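Local coordinates for putative lipoprotein (Pseudomonas protegens, PDB 4KT3) that binds a type VI secretion effector, a peptidoglycan glycoside hydrolase, and, as its immunity protein, probably protects the cell from that enzyme, at residues Ala12-Ser17 and Gln110-Ala115; Gln26-Ala31 and Val44-Asp49; Tyr37-Pro42 and Phe65-Asn70. All coordinates share one frame; numbering follows the deposited sequence.

Contact 1: residues Ala12-Ser17 and Gln110-Ala115; sequences ARIKDS and QRRVMA
Ile14 and two consecutive residues of helix 104-117, Arg112 and Val113, make up the whole of this small, buried contact, and apolar packing accounts for all of it. The isoleucine reaches across with its delta methyl: CD1 lies 4.0 Å from Val113 CG2, the two side chains crossing at about a right angle. With CG1 beside the backbone N and opposite the carbonyl carbon (chi1 -57°), and CD1 then carried on in an extended line, the longer branch of Ile14 is the one delivered to the helix. Of the two valine methyls it meets CG2, the one beside the backbone N of Val113. The nearest CA atoms across the contact, Ile14 CA and Val113 CA, are 6.9 Å apart. The same isoleucine methyl also meets the aliphatic part of Arg112, where Ile14 CD1 stands 4.2 Å from Arg112 CD. Beyond CD the arginine bends away from its extended course (chi3 -44°).

Polar groups of the neighbourhood find their partners elsewhere. Arg112 NH2 is hydrogen-bonded to the backbone O of Leu9, which ties the guanidinium to the N-terminal segment while its methylene groups border Ile14. The backbone O of Ile14 pairs with Arg116 NE, one turn further along the same helix, so Ile14 is joined to the helix by both its side chain and its carbonyl.

Within the helix, Met114 N bonds to Gln110 O at 2.9 Å and Ala115 N to Arg111 O at 3.0 Å, the regular i to i+4 pattern. Leu19 touches Val113 as well. Taken together, this is an irregular N-terminal segment, running from a 3-10 turn towards helix 21-34, laid against the C-terminal half of helix 104-117 and anchored by one buried isoleucine.

Contact 2: residues Gln26-Ala31 and Val44-Asp49; sequences QVLRVA and VFIDGD
Helix 21-34 packs here against the edge strand 44-47 of the antiparallel sheet, with Ile46 pointing at the helix and meeting Leu28 and Arg29. The main encounter is that of a methyl with a flat cation: Ile46 CD1 sits over the centre of one face of the Arg29 guanidinium, 3.7 Å from Arg29 CZ. The methylene part shares the same methyl, since Arg29 CG lies 3.8 Å from Ile46 CD1. An extended course from CG to NE (chi2 178°, chi3 -173°) carries the guanidinium along the isoleucine, the two side chains sliding past each other in opposite directions. The shorter isoleucine branch faces inward, where Ile46 CG2 is 4.2 Å from Leu28 CD2; Leu28 also touches Phe65, Phe83 and Val85 of the sheet.

A water bridges helix and strand. It lies at the guanidinium edge, in plane, accepting from Arg29 NH2 at 3.3 Å and from Ile46 N at 3.2 Å. At the end of the strand, Asp47 OD1 takes the N-H of Asp49 in an Asx turn, and Asp49 O bonds to Arg79 of the partner chain.

Arg29 NE forms a salt bridge with Glu25 on the same helix. The guanidinium is thus held at its rim by a carboxylate and a water while its face packs on a methyl, an arrangement consistent with a charged residue closing the border of an apolar core.

Contact 3: residues Tyr37-Pro42 and Phe65-Asn70; sequences YQLQRP and FSLGYN
Leu67 CD2 touches the ring of Tyr37, 3.4 Å from Tyr37 CD1, a close approach in which the two side chains lie oblique to one another. The other leucine methyl serves a second partner, Leu67 CD1 standing 3.7 Å from Leu39 CD2 where these side chains meet at about a right angle. CG of Leu67 is anti to the backbone N (chi1 174°), and its two methyls divide between the tyrosine and the leucine of the loop. Further along, the carbonyl of Pro42 comes up to the edge of the Tyr69 ring, in its plane, with Pro42 O 3.5 Å from Tyr69 CE1.

Behind this first shell, Leu32 of helix 21-34 touches both Tyr37 and Leu39, while the Tyr69 ring meets that of Trp80 with their planes about 25° apart. Tyr37 and Gln38 both have positive phi angles, part of the turn by which the chain leaves the helix. The partner chain packs on Tyr37 through its Gly156 and on Tyr69 through its Thr149. Segment 37-42, part of the loop that connects helix 21-34 to strand 44-47, thus lies over strand 62-69, which is hydrogen-bonded between strands 44-47 and 78-86.

Contacts 2 and 3 are neighbours, their centres 9 Å apart, and they share the sheet: Asp47 N lies 2.8 Å from Ser66 O and Phe45 N 2.9 Å from Gly68 O, probable hydrogen bonds that join antiparallel strands 44-47 and 62-69. Their segments alternate along the chain. Contact 1 touches neither: its centre is 18 Å from that of contact 2, with nearest atoms about 5 Å apart, and 27 Å from that of contact 3, on the opposite side of the chain's centre from the latter. The partner chain reaches four residues of contact 3 and one of contact 2, whereas no other chain of the assembly touches the segments of contact 1.

Contact 1: residues Ala12-Ser17 and Gln110-Ala115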
ATOM      1  N   ALA B  12      25.611 -14.658  -9.899  1.00 46.00           N
ATOM      2  CA  ALA B  12      26.865 -14.011  -9.527  1.00 45.10           C
ATOM      3  C   ALA B  12      26.663 -12.585  -9.017  1.00 45.18           C
ATOM      4  O   ALA B  12      27.483 -12.083  -8.248  1.00 45.28           O
ATOM      5  CB  ALA B  12      27.832 -14.021 -10.706  1.00 43.31           C
ATOM      6  N   ARG B  13      25.575 -11.939  -9.432  1.00 40.96           N
ATOM      7  CA  ARG B  13      25.320 -10.556  -9.046  1.00 39.44           C
ATOM      8  C   ARG B  13      24.551 -10.458  -7.726  1.00 36.43           C
ATOM      9  O   ARG B  13      24.329  -9.365  -7.204  1.00 36.09           O
ATOM     10  CB  ARG B  13      24.561  -9.821 -10.157  1.00 44.78           C
ATOM     11  CG  ARG B  13      25.399  -9.542 -11.401  1.00 44.77           C
ATOM     12  N   ILE B  14      24.146 -11.600  -7.182  1.00 34.42           N
ATOM     13  CA  ILE B  14      23.456 -11.609  -5.900  1.00 32.69           C
ATOM     14  C   ILE B  14      24.458 -11.807  -4.771  1.00 32.75           C
ATOM     15  O   ILE B  14      25.077 -12.870  -4.653  1.00 33.52           O
ATOM     16  CB  ILE B  14      22.389 -12.713  -5.847  1.00 32.86           C
ATOM     17  CG1 ILE B  14      21.386 -12.532  -6.992  1.00 34.27           C
ATOM     18  CG2 ILE B  14      21.666 -12.680  -4.507  1.00 30.53           C
ATOM     19  CD1 ILE B  14      20.414 -13.683  -7.143  1.00 36.87           C
ATOM     20  N   LYS B  15      24.630 -10.774  -3.951  1.00 32.27           N
ATOM     21  CA  LYS B  15      25.564 -10.831  -2.831  1.00 33.29           C
ATOM     22  C   LYS B  15      25.010 -11.731  -1.736  1.00 31.22           C
ATOM     23  O   LYS B  15      23.786 -11.829  -1.566  1.00 31.48           O
ATOM     24  CB  LYS B  15      25.834  -9.428  -2.279  1.00 38.05           C
ATOM     25  CG  LYS B  15      26.738  -8.579  -3.157  1.00 40.88           C
ATOM     26  N   ASP B  16      25.898 -12.388  -0.990  1.00 30.88           N
ATOM     27  CA  ASP B  16      25.443 -13.309   0.050  1.00 31.09           C
ATOM     28  C   ASP B  16      24.750 -12.574   1.197  1.00 29.54           C
ATOM     29  O   ASP B  16      24.058 -13.194   2.006  1.00 29.18           O
ATOM     30  CB  ASP B  16      26.577 -14.218   0.565  1.00 36.24           C
ATOM     31  CG  ASP B  16      27.768 -13.451   1.138  1.00 36.27           C
ATOM     32  OD1 ASP B  16      27.674 -12.237   1.406  1.00 38.30           O
ATOM     33  OD2 ASP B  16      28.818 -14.101   1.339  1.00 39.97           O
ATOM     34  N   SER B  17      24.934 -11.257   1.246  1.00 30.57           N
ATOM     35  CA  SER B  17      24.277 -10.413   2.243  1.00 30.87           C
ATOM     36  C   SER B  17      22.850 -10.038   1.858  1.00 31.80           C
ATOM     37  O   SER B  17      22.144  -9.408   2.642  1.00 34.69           O
ATOM     38  CB  SER B  17      25.095  -9.141   2.503  1.00 30.97           C
ATOM     39  OG  SER B  17      25.423  -8.464   1.303  1.00 32.98           O
ATOM     40  N   GLN B 110      13.767 -17.668  -6.415  1.00 20.79           N
ATOM     41  CA  GLN B 110      13.950 -17.756  -4.971  1.00 19.24           C
ATOM     42  C   GLN B 110      14.976 -18.826  -4.604  1.00 18.25           C
ATOM     43  O   GLN B 110      15.799 -18.615  -3.716  1.00 19.93           O
ATOM     44  CB  GLN B 110      12.612 -18.012  -4.286  1.00 16.71           C
ATOM     45  CG  GLN B 110      11.680 -16.805  -4.429  1.00 19.44           C
ATOM     46  CD  GLN B 110      10.222 -17.108  -4.143  1.00 20.69           C
ATOM     47  OE1 GLN B 110       9.763 -18.234  -4.293  1.00 22.41           O
ATOM     48  NE2 GLN B 110       9.479 -16.083  -3.743  1.00 20.13           N
ATOM     49  N   ARG B 111      14.956 -19.963  -5.294  1.00 18.85           N
ATOM     50  CA  ARG B 111      15.954 -20.985  -5.022  1.00 18.42           C
ATOM     51  C   ARG B 111      17.351 -20.470  -5.364  1.00 21.71           C
ATOM     52  O   ARG B 111      18.327 -20.832  -4.710  1.00 19.93           O
ATOM     53  CB  ARG B 111      15.661 -22.276  -5.789  1.00 20.38           C
ATOM     54  CG  ARG B 111      14.427 -23.025  -5.296  1.00 22.19           C
ATOM     55  CD  ARG B 111      14.274 -24.385  -5.988  1.00 25.45           C
ATOM     56  NE  ARG B 111      14.063 -24.262  -7.428  1.00 26.45           N
ATOM     57  CZ  ARG B 111      12.876 -24.193  -8.031  1.00 29.34           C
ATOM     58  NH1 ARG B 111      11.756 -24.228  -7.332  1.00 27.55           N
ATOM     59  NH2 ARG B 111      12.813 -24.094  -9.356  1.00 27.91           N
ATOM     60  N   ARG B 112      17.452 -19.650  -6.408  1.00 20.21           N
ATOM     61  CA  ARG B 112      18.737 -19.077  -6.793  1.00 20.19           C
ATOM     62  C   ARG B 112      19.209 -18.087  -5.732  1.00 19.25           C
ATOM     63  O   ARG B 112      20.378 -18.085  -5.351  1.00 21.21           O
ATOM     64  CB  ARG B 112      18.625 -18.393  -8.153  1.00 23.85           C
ATOM     65  CG  ARG B 112      19.860 -17.646  -8.601  1.00 33.57           C
ATOM     66  CD  ARG B 112      19.571 -16.795  -9.842  1.00 38.75           C
ATOM     67  NE  ARG B 112      18.781 -17.502 -10.850  1.00 41.19           N
ATOM     68  CZ  ARG B 112      18.228 -16.914 -11.909  1.00 45.63           C
ATOM     69  NH1 ARG B 112      17.518 -17.627 -12.773  1.00 48.66           N
ATOM     70  NH2 ARG B 112      18.379 -15.607 -12.106  1.00 44.32           N
ATOM     71  N   VAL B 113      18.293 -17.253  -5.250  1.00 19.33           N
ATOM     72  CA  VAL B 113      18.631 -16.283  -4.218  1.00 18.52           C
ATOM     73  C   VAL B 113      19.111 -17.008  -2.964  1.00 19.62           C
ATOM     74  O   VAL B 113      20.142 -16.657  -2.395  1.00 19.18           O
ATOM     75  CB  VAL B 113      17.429 -15.397  -3.880  1.00 19.17           C
ATOM     76  CG1 VAL B 113      17.713 -14.542  -2.649  1.00 21.39           C
ATOM     77  CG2 VAL B 113      17.086 -14.526  -5.073  1.00 20.34           C
HETATM   78  N   MSE B 114      18.372 -18.031  -2.548  1.00 17.09           N
HETATM   79  CA  MSE B 114      18.710 -18.770  -1.330  1.00 19.15           C
HETATM   80  C   MSE B 114      20.041 -19.506  -1.448  1.00 19.82           C
HETATM   81  O   MSE B 114      20.761 -19.642  -0.461  1.00 20.11           O
HETATM   82  CB  MSE B 114      17.583 -19.741  -0.948  1.00 17.26           C
HETATM   83  CG  MSE B 114      16.369 -19.017  -0.346  1.00 14.01           C
HETATM   84 SE   MSE B 114      15.012 -20.200   0.341  0.86 19.81          SE
HETATM   85  CE  MSE B 114      14.343 -20.895  -1.362  1.00 24.47           C
ATOM     86  N   ALA B 115      20.373 -19.976  -2.645  1.00 18.26           N
ATOM     87  CA  ALA B 115      21.640 -20.671  -2.844  1.00 19.62           C
ATOM     88  C   ALA B 115      22.801 -19.694  -2.727  1.00 18.26           C
ATOM     89  O   ALA B 115      23.910 -20.087  -2.398  1.00 22.17           O
ATOM     90  CB  ALA B 115      21.671 -21.382  -4.199  1.00 21.79           C
TER

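Contact 2: residues Gln26-Ala31 and Val44-Asp49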
ATOM      1  N   GLN B  26      13.054  -6.368  -9.150  1.00 18.95           N
ATOM      2  CA  GLN B  26      13.059  -7.254 -10.304  1.00 22.04           C
ATOM      3  C   GLN B  26      12.427  -8.603  -9.955  1.00 22.02           C
ATOM      4  O   GLN B  26      11.707  -9.182 -10.776  1.00 21.71           O
ATOM      5  CB  GLN B  26      14.466  -7.410 -10.880  1.00 24.87           C
ATOM      6  CG  GLN B  26      14.964  -6.143 -11.558  1.00 34.39           C
ATOM      7  CD  GLN B  26      13.978  -5.599 -12.593  1.00 37.30           C
ATOM      8  OE1 GLN B  26      13.508  -6.333 -13.465  1.00 38.46           O
ATOM      9  NE2 GLN B  26      13.659  -4.306 -12.491  1.00 40.84           N
ATOM     10  N   VAL B  27      12.663  -9.082  -8.733  1.00 20.93           N
ATOM     11  CA  VAL B  27      11.989 -10.279  -8.242  1.00 18.61           C
ATOM     12  C   VAL B  27      10.474 -10.051  -8.243  1.00 17.43           C
ATOM     13  O   VAL B  27       9.712 -10.877  -8.744  1.00 18.81           O
ATOM     14  CB  VAL B  27      12.470 -10.670  -6.813  1.00 18.78           C
ATOM     15  CG1 VAL B  27      11.620 -11.788  -6.233  1.00 19.50           C
ATOM     16  CG2 VAL B  27      13.937 -11.102  -6.838  1.00 21.74           C
ATOM     17  N   LEU B  28      10.032  -8.930  -7.678  1.00 18.04           N
ATOM     18  CA  LEU B  28       8.609  -8.604  -7.671  1.00 15.35           C
ATOM     19  C   LEU B  28       8.045  -8.587  -9.093  1.00 20.14           C
ATOM     20  O   LEU B  28       6.959  -9.117  -9.353  1.00 18.11           O
ATOM     21  CB  LEU B  28       8.371  -7.254  -6.986  1.00 16.07           C
ATOM     22  CG  LEU B  28       6.914  -6.793  -7.005  1.00 17.62           C
ATOM     23  CD1 LEU B  28       6.018  -7.799  -6.280  1.00 20.62           C
ATOM     24  CD2 LEU B  28       6.775  -5.416  -6.380  1.00 17.85           C
ATOM     25  N   ARG B  29       8.777  -7.986 -10.023  1.00 18.20           N
ATOM     26  CA  ARG B  29       8.293  -7.907 -11.402  1.00 20.70           C
ATOM     27  C   ARG B  29       8.100  -9.290 -12.025  1.00 20.21           C
ATOM     28  O   ARG B  29       7.128  -9.521 -12.746  1.00 24.67           O
ATOM     29  CB  ARG B  29       9.214  -7.040 -12.251  1.00 21.61           C
ATOM     30  CG  ARG B  29       9.022  -5.563 -12.000  1.00 23.16           C
ATOM     31  CD  ARG B  29       9.979  -4.718 -12.810  1.00 25.02           C
ATOM     32  NE  ARG B  29       9.873  -3.312 -12.430  1.00 26.39           N
ATOM     33  CZ  ARG B  29       8.959  -2.470 -12.901  1.00 26.57           C
ATOM     34  NH1 ARG B  29       8.059  -2.876 -13.789  1.00 31.78           N
ATOM     35  NH2 ARG B  29       8.949  -1.211 -12.490  1.00 26.12           N
ATOM     36  N   VAL B  30       9.003 -10.215 -11.718  1.00 23.92           N
ATOM     37  CA  VAL B  30       8.830 -11.608 -12.121  1.00 23.47           C
ATOM     38  C   VAL B  30       7.563 -12.171 -11.466  1.00 23.75           C
ATOM     39  O   VAL B  30       6.718 -12.766 -12.135  1.00 28.42           O
ATOM     40  CB  VAL B  30      10.074 -12.462 -11.775  1.00 23.56           C
ATOM     41  CG1 VAL B  30       9.806 -13.957 -12.001  1.00 27.97           C
ATOM     42  CG2 VAL B  30      11.272 -12.037 -12.629  1.00 27.30           C
ATOM     43  N   ALA B  31       7.423 -11.971 -10.164  1.00 23.41           N
ATOM     44  CA  ALA B  31       6.227 -12.419  -9.453  1.00 25.57           C
ATOM     45  C   ALA B  31       4.935 -11.908 -10.088  1.00 26.52           C
ATOM     46  O   ALA B  31       3.981 -12.666 -10.234  1.00 28.78           O
ATOM     47  CB  ALA B  31       6.290 -11.989  -8.002  1.00 23.18           C
ATOM     48  N   VAL B  44       0.576   3.148 -15.017  1.00 23.70           N
ATOM     49  CA  VAL B  44       0.900   2.137 -14.018  1.00 24.77           C
ATOM     50  C   VAL B  44       2.344   2.283 -13.538  1.00 22.82           C
ATOM     51  O   VAL B  44       3.243   2.581 -14.325  1.00 27.17           O
ATOM     52  CB  VAL B  44       0.696   0.719 -14.573  1.00 24.73           C
ATOM     53  CG1 VAL B  44       1.113  -0.320 -13.553  1.00 27.32           C
ATOM     54  CG2 VAL B  44      -0.758   0.512 -14.985  1.00 26.02           C
ATOM     55  N   PHE B  45       2.566   2.067 -12.249  1.00 20.01           N
ATOM     56  CA  PHE B  45       3.913   2.174 -11.693  1.00 18.78           C
ATOM     57  C   PHE B  45       4.125   1.212 -10.540  1.00 17.47           C
ATOM     58  O   PHE B  45       3.186   0.821  -9.864  1.00 20.71           O
ATOM     59  CB  PHE B  45       4.141   3.582 -11.161  1.00 21.97           C
ATOM     60  CG  PHE B  45       3.190   3.962 -10.066  1.00 22.33           C
ATOM     61  CD1 PHE B  45       3.422   3.556  -8.764  1.00 24.30           C
ATOM     62  CD2 PHE B  45       2.052   4.700 -10.344  1.00 22.51           C
ATOM     63  CE1 PHE B  45       2.556   3.885  -7.754  1.00 26.81           C
ATOM     64  CE2 PHE B  45       1.174   5.039  -9.338  1.00 23.54           C
ATOM     65  CZ  PHE B  45       1.419   4.630  -8.036  1.00 24.34           C
ATOM     66  N   ILE B  46       5.382   0.840 -10.331  1.00 16.33           N
ATOM     67  CA  ILE B  46       5.809   0.213  -9.099  1.00 18.02           C
ATOM     68  C   ILE B  46       6.686   1.217  -8.374  1.00 18.62           C
ATOM     69  O   ILE B  46       7.615   1.767  -8.959  1.00 21.36           O
ATOM     70  CB  ILE B  46       6.605  -1.077  -9.365  1.00 21.51           C
ATOM     71  CG1 ILE B  46       5.682  -2.148  -9.947  1.00 20.09           C
ATOM     72  CG2 ILE B  46       7.262  -1.591  -8.082  1.00 22.24           C
ATOM     73  CD1 ILE B  46       6.397  -3.409 -10.367  1.00 26.09           C
ATOM     74  N   ASP B  47       6.392   1.438  -7.095  1.00 16.74           N
ATOM     75  CA  ASP B  47       7.122   2.403  -6.284  1.00 16.61           C
ATOM     76  C   ASP B  47       7.786   1.699  -5.104  1.00 13.37           C
ATOM     77  O   ASP B  47       7.098   1.130  -4.248  1.00 15.18           O
ATOM     78  CB  ASP B  47       6.138   3.441  -5.762  1.00 17.11           C
ATOM     79  CG  ASP B  47       6.806   4.627  -5.108  1.00 25.48           C
ATOM     80  OD1 ASP B  47       8.027   4.606  -4.874  1.00 22.60           O
ATOM     81  OD2 ASP B  47       6.080   5.597  -4.814  1.00 33.23           O
ATOM     82  N   GLY B  48       9.112   1.759  -5.037  1.00 14.32           N
ATOM     83  CA  GLY B  48       9.838   1.157  -3.930  1.00 14.98           C
ATOM     84  C   GLY B  48      10.318   2.164  -2.897  1.00 14.61           C
ATOM     85  O   GLY B  48      11.014   1.793  -1.954  1.00 15.50           O
ATOM     86  N   ASP B  49       9.937   3.432  -3.049  1.00 12.96           N
ATOM     87  CA  ASP B  49      10.334   4.462  -2.088  1.00 14.66           C
ATOM     88  C   ASP B  49       9.329   4.511  -0.937  1.00 12.78           C
ATOM     89  O   ASP B  49       8.569   5.484  -0.769  1.00 15.46           O
ATOM     90  CB  ASP B  49      10.458   5.824  -2.775  1.00 16.62           C
ATOM     91  CG  ASP B  49      11.016   6.897  -1.858  1.00 23.38           C
ATOM     92  OD1 ASP B  49      11.543   6.551  -0.782  1.00 23.72           O
ATOM     93  OD2 ASP B  49      10.939   8.093  -2.225  1.00 26.60           O
TER
HETATM   94  O   HOH W   1       7.259   1.604 -12.780  1.00 19.33           O

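Contact 3: residues Tyr37-Pro42 and Phe65-Asn70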
ATOM      1  N   TYR B  37      -1.637  -8.398 -13.889  1.00 58.47           N
ATOM      2  CA  TYR B  37      -1.478  -7.083 -13.251  1.00 55.01           C
ATOM      3  C   TYR B  37      -1.193  -5.935 -14.235  1.00 56.26           C
ATOM      4  O   TYR B  37      -1.370  -4.772 -13.880  1.00 59.05           O
ATOM      5  CB  TYR B  37      -0.390  -7.093 -12.172  1.00 51.58           C
ATOM      6  CG  TYR B  37      -0.840  -7.496 -10.784  1.00 47.06           C
ATOM      7  CD1 TYR B  37      -1.758  -6.738 -10.070  1.00 47.33           C
ATOM      8  CD2 TYR B  37      -0.304  -8.613 -10.174  1.00 46.59           C
ATOM      9  CE1 TYR B  37      -2.141  -7.103  -8.780  1.00 47.25           C
ATOM     10  CE2 TYR B  37      -0.676  -8.988  -8.899  1.00 47.74           C
ATOM     11  CZ  TYR B  37      -1.589  -8.236  -8.205  1.00 46.02           C
ATOM     12  OH  TYR B  37      -1.933  -8.637  -6.932  1.00 43.02           O
ATOM     13  N   GLN B  38      -0.727  -6.246 -15.443  1.00 53.68           N
ATOM     14  CA  GLN B  38      -0.645  -5.239 -16.506  1.00 49.21           C
ATOM     15  C   GLN B  38       0.464  -4.187 -16.361  1.00 46.52           C
ATOM     16  O   GLN B  38       0.223  -3.013 -16.629  1.00 45.93           O
ATOM     17  CB  GLN B  38      -1.988  -4.502 -16.593  1.00 52.80           C
ATOM     18  N   LEU B  39       1.677  -4.594 -15.983  1.00 43.99           N
ATOM     19  CA  LEU B  39       2.725  -3.629 -15.619  1.00 41.57           C
ATOM     20  C   LEU B  39       3.111  -2.639 -16.719  1.00 44.19           C
ATOM     21  O   LEU B  39       3.688  -1.586 -16.427  1.00 41.74           O
ATOM     22  CB  LEU B  39       3.990  -4.355 -15.148  1.00 39.53           C
ATOM     23  CG  LEU B  39       3.809  -5.284 -13.954  1.00 40.48           C
ATOM     24  CD1 LEU B  39       5.168  -5.763 -13.456  1.00 46.28           C
ATOM     25  CD2 LEU B  39       3.035  -4.581 -12.849  1.00 41.77           C
ATOM     26  N   GLN B  40       2.810  -2.983 -17.968  1.00 48.59           N
ATOM     27  CA  GLN B  40       3.154  -2.137 -19.109  1.00 51.54           C
ATOM     28  C   GLN B  40       1.898  -1.533 -19.737  1.00 51.48           C
ATOM     29  O   GLN B  40       1.546  -1.848 -20.874  1.00 58.37           O
ATOM     30  CB  GLN B  40       3.929  -2.940 -20.163  1.00 49.16           C
ATOM     31  N   ARG B  41       1.225  -0.675 -18.976  1.00 48.02           N
ATOM     32  CA  ARG B  41       0.084   0.091 -19.460  1.00 47.89           C
ATOM     33  C   ARG B  41       0.266   1.509 -18.924  1.00 43.95           C
ATOM     34  O   ARG B  41       0.713   1.688 -17.791  1.00 42.53           O
ATOM     35  CB  ARG B  41      -1.231  -0.514 -18.961  1.00 44.74           C
ATOM     36  N   PRO B  42      -0.050   2.529 -19.736  1.00 43.74           N
ATOM     37  CA  PRO B  42       0.251   3.890 -19.275  1.00 40.10           C
ATOM     38  C   PRO B  42      -0.415   4.246 -17.945  1.00 38.43           C
ATOM     39  O   PRO B  42      -1.568   3.898 -17.700  1.00 41.24           O
ATOM     40  CB  PRO B  42      -0.270   4.771 -20.420  1.00 42.63           C
ATOM     41  CG  PRO B  42      -0.210   3.881 -21.620  1.00 44.99           C
ATOM     42  CD  PRO B  42      -0.589   2.521 -21.107  1.00 42.58           C
ATOM     43  N   PHE B  65       7.035  -2.492  -1.729  1.00 11.63           N
ATOM     44  CA  PHE B  65       6.736  -1.876  -3.017  1.00 12.97           C
ATOM     45  C   PHE B  65       5.242  -1.692  -3.160  1.00 13.92           C
ATOM     46  O   PHE B  65       4.462  -2.561  -2.763  1.00 13.44           O
ATOM     47  CB  PHE B  65       7.212  -2.765  -4.176  1.00 13.85           C
ATOM     48  CG  PHE B  65       8.674  -3.027  -4.163  1.00 12.78           C
ATOM     49  CD1 PHE B  65       9.547  -2.171  -4.820  1.00 15.20           C
ATOM     50  CD2 PHE B  65       9.190  -4.123  -3.478  1.00 13.82           C
ATOM     51  CE1 PHE B  65      10.905  -2.403  -4.799  1.00 13.06           C
ATOM     52  CE2 PHE B  65      10.548  -4.355  -3.460  1.00 17.11           C
ATOM     53  CZ  PHE B  65      11.405  -3.500  -4.128  1.00 15.07           C
ATOM     54  N   SER B  66       4.837  -0.563  -3.728  1.00 12.86           N
ATOM     55  CA  SER B  66       3.435  -0.373  -4.063  1.00 11.35           C
ATOM     56  C   SER B  66       3.252  -0.475  -5.569  1.00 14.70           C
ATOM     57  O   SER B  66       4.142  -0.110  -6.341  1.00 16.62           O
ATOM     58  CB  SER B  66       2.933   0.978  -3.563  1.00 18.29           C
ATOM     59  OG  SER B  66       3.512   2.034  -4.288  1.00 18.38           O
ATOM     60  N   LEU B  67       2.095  -0.990  -5.975  1.00 13.51           N
ATOM     61  CA  LEU B  67       1.710  -1.076  -7.370  1.00 14.33           C
ATOM     62  C   LEU B  67       0.484  -0.196  -7.543  1.00 13.29           C
ATOM     63  O   LEU B  67      -0.523  -0.365  -6.854  1.00 14.85           O
ATOM     64  CB  LEU B  67       1.377  -2.510  -7.731  1.00 15.96           C
ATOM     65  CG  LEU B  67       0.816  -2.744  -9.135  1.00 19.52           C
ATOM     66  CD1 LEU B  67       1.828  -2.358 -10.208  1.00 22.19           C
ATOM     67  CD2 LEU B  67       0.395  -4.196  -9.272  1.00 22.31           C
ATOM     68  N   GLY B  68       0.571   0.765  -8.447  1.00 18.56           N
ATOM     69  CA  GLY B  68      -0.485   1.745  -8.566  1.00 23.65           C
ATOM     70  C   GLY B  68      -0.725   2.231  -9.972  1.00 17.41           C
ATOM     71  O   GLY B  68      -0.015   1.863 -10.901  1.00 18.07           O
ATOM     72  N   TYR B  69      -1.717   3.106 -10.090  1.00 18.53           N
ATOM     73  CA  TYR B  69      -2.254   3.506 -11.361  1.00 18.78           C
ATOM     74  C   TYR B  69      -2.857   4.901 -11.261  1.00 15.85           C
ATOM     75  O   TYR B  69      -3.721   5.135 -10.420  1.00 16.43           O
ATOM     76  CB  TYR B  69      -3.336   2.497 -11.744  1.00 25.55           C
ATOM     77  CG  TYR B  69      -4.110   2.850 -12.980  1.00 27.05           C
ATOM     78  CD1 TYR B  69      -3.452   3.098 -14.168  1.00 33.22           C
ATOM     79  CD2 TYR B  69      -5.501   2.914 -12.964  1.00 28.08           C
ATOM     80  CE1 TYR B  69      -4.135   3.409 -15.312  1.00 30.53           C
ATOM     81  CE2 TYR B  69      -6.206   3.228 -14.111  1.00 26.63           C
ATOM     82  CZ  TYR B  69      -5.510   3.478 -15.290  1.00 27.59           C
ATOM     83  OH  TYR B  69      -6.163   3.792 -16.467  1.00 34.36           O
ATOM     84  N   ASN B  70      -2.420   5.816 -12.130  1.00 16.51           N
ATOM     85  CA  ASN B  70      -3.046   7.140 -12.221  1.00 15.38           C
ATOM     86  C   ASN B  70      -3.807   7.284 -13.535  1.00 16.08           C
ATOM     87  O   ASN B  70      -3.231   7.185 -14.633  1.00 19.78           O
ATOM     88  CB  ASN B  70      -2.018   8.271 -12.087  1.00 18.89           C
ATOM     89  CG  ASN B  70      -1.524   8.456 -10.666  1.00 17.75           C
ATOM     90  OD1 ASN B  70      -2.295   8.803  -9.762  1.00 16.00           O
ATOM     91  ND2 ASN B  70      -0.228   8.233 -10.458  1.00 23.15           N
TER